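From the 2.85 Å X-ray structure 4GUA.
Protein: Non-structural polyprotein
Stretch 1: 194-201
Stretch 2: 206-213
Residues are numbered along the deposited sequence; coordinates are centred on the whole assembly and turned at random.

Stretch 1, residues 194-201: RIEWIAPI
Stretch 2, residues 206-213: ADKNYNLA

Two neighbouring segments of one chain pair as a short parallel β-ladder of two bridges, laced by backbone hydrogen bonds, tied by side-chain polar contacts at both ends and packed with apolar side chains, from alanine methyls to an indole, burying 705 Å² in all. Residues 194-199 are extended (phi -93 to -130°, psi 114 to 163°); K208 and N209 (-144/149°, -130/131°) run alongside. I198 lies level with K208 (CA-CA 4.7 Å) and A199 with N209. K208 N donates to W197 O (3.1 Å), A199 N to K208 O (3.0 Å) and Y210 N to A199 O (3.2 Å), the ladder of a parallel pair. Just before the bridges, D207 (-73/-32°, chi1 m) points its CB toward the first strand, so OD2 accepts from W197 N at 2.8 Å, while D207 N gives W197 O a weak bond (3.0 Å). E196 (chi1 t, chi2 p) turns its carboxylate forward, and K208 (m, m, t, m) leads its ammonium back to it in a salt bridge, E196 OE2 to K208 NZ 3.1 Å; D207 OD2 lies 3.5 Å from E196 OE1, two like charges close together. From within the ladder, N209 (chi1 m, chi2 83°) uses its amide donor, sending ND2 to P200 O (2.8 Å). I198 and K208 share one face of the sheet, where I198 (m, t), buried like W197 and A199, sets CG2 3.9 Å from Y210 CD2, at the ring edge, and 4.2 Å from L212 CD2. L212 (m, t) also brings CD1 to P200 CD (3.5 Å). On the face of A199 and N209, A199 CB meets A206 CB at 3.8 Å. A206 CB also sits over the W197 six-membered ring (chi1 t, chi2 24°), 4.0 Å from its centroid; the small methyl fits closely against the flat indole. Exposed I201 (m, m) starts sideways, but its end comes nearer, CD1 3.4 Å from Y210 C.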

# COMPACT_ATOMS: atom_id res chain seq x y z
N ARG A 194 21.50 24.82 3.50
CA ARG A 194 21.88 24.94 4.91
C ARG A 194 21.53 23.63 5.61
O ARG A 194 20.37 23.23 5.66
CB ARG A 194 21.15 26.12 5.56
CG ARG A 194 21.95 26.76 6.69
CD ARG A 194 21.24 27.99 7.30
NE ARG A 194 21.03 29.12 6.37
CZ ARG A 194 21.94 29.68 5.57
NH1 ARG A 194 23.21 29.29 5.54
NH2 ARG A 194 21.58 30.68 4.78
N ILE A 195 22.56 22.95 6.12
CA ILE A 195 22.39 21.62 6.69
C ILE A 195 22.56 21.53 8.20
O ILE A 195 23.62 21.83 8.74
CB ILE A 195 23.40 20.63 6.11
CG1 ILE A 195 23.22 20.50 4.60
CG2 ILE A 195 23.26 19.26 6.78
CD1 ILE A 195 24.10 19.44 3.99
N GLU A 196 21.50 21.09 8.87
CA GLU A 196 21.63 20.65 10.25
C GLU A 196 21.86 19.15 10.21
O GLU A 196 21.07 18.41 9.62
CB GLU A 196 20.37 20.99 11.05
CG GLU A 196 20.45 20.59 12.51
CD GLU A 196 21.47 21.40 13.29
OE1 GLU A 196 22.09 22.31 12.70
OE2 GLU A 196 21.66 21.11 14.49
N TRP A 197 22.95 18.69 10.81
CA TRP A 197 23.34 17.30 10.70
C TRP A 197 23.21 16.52 12.01
O TRP A 197 23.95 16.77 12.96
CB TRP A 197 24.77 17.20 10.20
CG TRP A 197 25.26 15.80 10.07
CD1 TRP A 197 24.49 14.68 9.89
CD2 TRP A 197 26.62 15.36 10.13
NE1 TRP A 197 25.29 13.57 9.84
CE2 TRP A 197 26.60 13.95 9.97
CE3 TRP A 197 27.84 16.01 10.28
CZ2 TRP A 197 27.77 13.19 9.97
CZ3 TRP A 197 29.00 15.25 10.28
CH2 TRP A 197 28.96 13.85 10.13
N ILE A 198 22.29 15.57 12.04
CA ILE A 198 22.19 14.64 13.16
C ILE A 198 22.85 13.31 12.80
O ILE A 198 22.58 12.74 11.74
CB ILE A 198 20.72 14.36 13.51
CG1 ILE A 198 20.04 15.63 14.02
CG2 ILE A 198 20.63 13.28 14.57
CD1 ILE A 198 18.57 15.45 14.22
N ALA A 199 23.69 12.81 13.70
CA ALA A 199 24.38 11.54 13.49
C ALA A 199 24.23 10.62 14.70
O ALA A 199 23.86 11.07 15.78
CB ALA A 199 25.85 11.79 13.20
N PRO A 200 24.49 9.31 14.52
CA PRO A 200 24.54 8.42 15.68
C PRO A 200 25.68 8.81 16.62
O PRO A 200 26.44 9.71 16.29
CB PRO A 200 24.75 7.03 15.07
CG PRO A 200 25.16 7.27 13.67
CD PRO A 200 24.54 8.56 13.25
N ILE A 201 25.81 8.13 17.75
CA ILE A 201 26.61 8.66 18.86
C ILE A 201 28.09 8.88 18.57
O ILE A 201 28.61 9.97 18.82
CB ILE A 201 26.48 7.77 20.13
CG1 ILE A 201 25.08 7.91 20.74
CG2 ILE A 201 27.50 8.16 21.18
CD1 ILE A 201 24.70 9.34 21.09
N ALA A 206 29.40 16.23 13.77
CA ALA A 206 27.96 16.44 13.65
C ALA A 206 27.47 17.61 14.50
O ALA A 206 28.07 17.96 15.51
CB ALA A 206 27.23 15.18 14.03
N ASP A 207 26.35 18.20 14.07
CA ASP A 207 25.66 19.23 14.85
C ASP A 207 24.92 18.65 16.06
O ASP A 207 24.79 19.31 17.09
CB ASP A 207 24.66 19.96 13.95
CG ASP A 207 25.34 20.71 12.83
OD1 ASP A 207 26.29 21.47 13.11
OD2 ASP A 207 24.94 20.51 11.66
N LYS A 208 24.44 17.42 15.93
CA LYS A 208 23.77 16.71 17.02
C LYS A 208 24.10 15.23 16.96
O LYS A 208 24.32 14.69 15.89
CB LYS A 208 22.26 16.87 16.91
CG LYS A 208 21.75 18.29 16.99
CD LYS A 208 21.83 18.82 18.41
CE LYS A 208 21.16 20.18 18.50
NZ LYS A 208 21.80 21.18 17.59
N ASN A 209 24.14 14.59 18.12
CA ASN A 209 24.31 13.14 18.22
C ASN A 209 23.25 12.55 19.14
O ASN A 209 23.03 13.07 20.24
CB ASN A 209 25.70 12.77 18.74
CG ASN A 209 26.81 13.22 17.81
OD1 ASN A 209 27.23 14.38 17.85
ND2 ASN A 209 27.30 12.32 16.96
N TYR A 210 22.57 11.49 18.69
CA TYR A 210 21.57 10.80 19.49
C TYR A 210 21.74 9.31 19.35
O TYR A 210 22.50 8.85 18.50
CB TYR A 210 20.15 11.22 19.07
CG TYR A 210 19.89 12.68 19.37
CD1 TYR A 210 19.76 13.11 20.67
CD2 TYR A 210 19.81 13.61 18.35
CE1 TYR A 210 19.54 14.43 20.96
CE2 TYR A 210 19.59 14.95 18.63
CZ TYR A 210 19.46 15.35 19.94
OH TYR A 210 19.24 16.67 20.26
N ASN A 211 21.05 8.54 20.19
CA ASN A 211 21.06 7.11 19.99
C ASN A 211 19.88 6.83 19.10
O ASN A 211 18.73 6.82 19.54
CB ASN A 211 20.93 6.37 21.31
CG ASN A 211 21.81 6.95 22.37
OD1 ASN A 211 21.46 7.96 22.99
ND2 ASN A 211 22.95 6.32 22.61
N LEU A 212 20.17 6.53 17.84
CA LEU A 212 19.14 6.59 16.83
C LEU A 212 18.25 5.35 16.86
O LEU A 212 17.19 5.34 16.24
CB LEU A 212 19.78 6.82 15.46
CG LEU A 212 20.50 8.16 15.30
CD1 LEU A 212 21.11 8.28 13.92
CD2 LEU A 212 19.58 9.34 15.56
N ALA A 213 18.67 4.31 17.59
CA ALA A 213 17.79 3.16 17.83
C ALA A 213 16.54 3.59 18.60
O ALA A 213 15.50 2.93 18.55
CB ALA A 213 18.54 2.08 18.59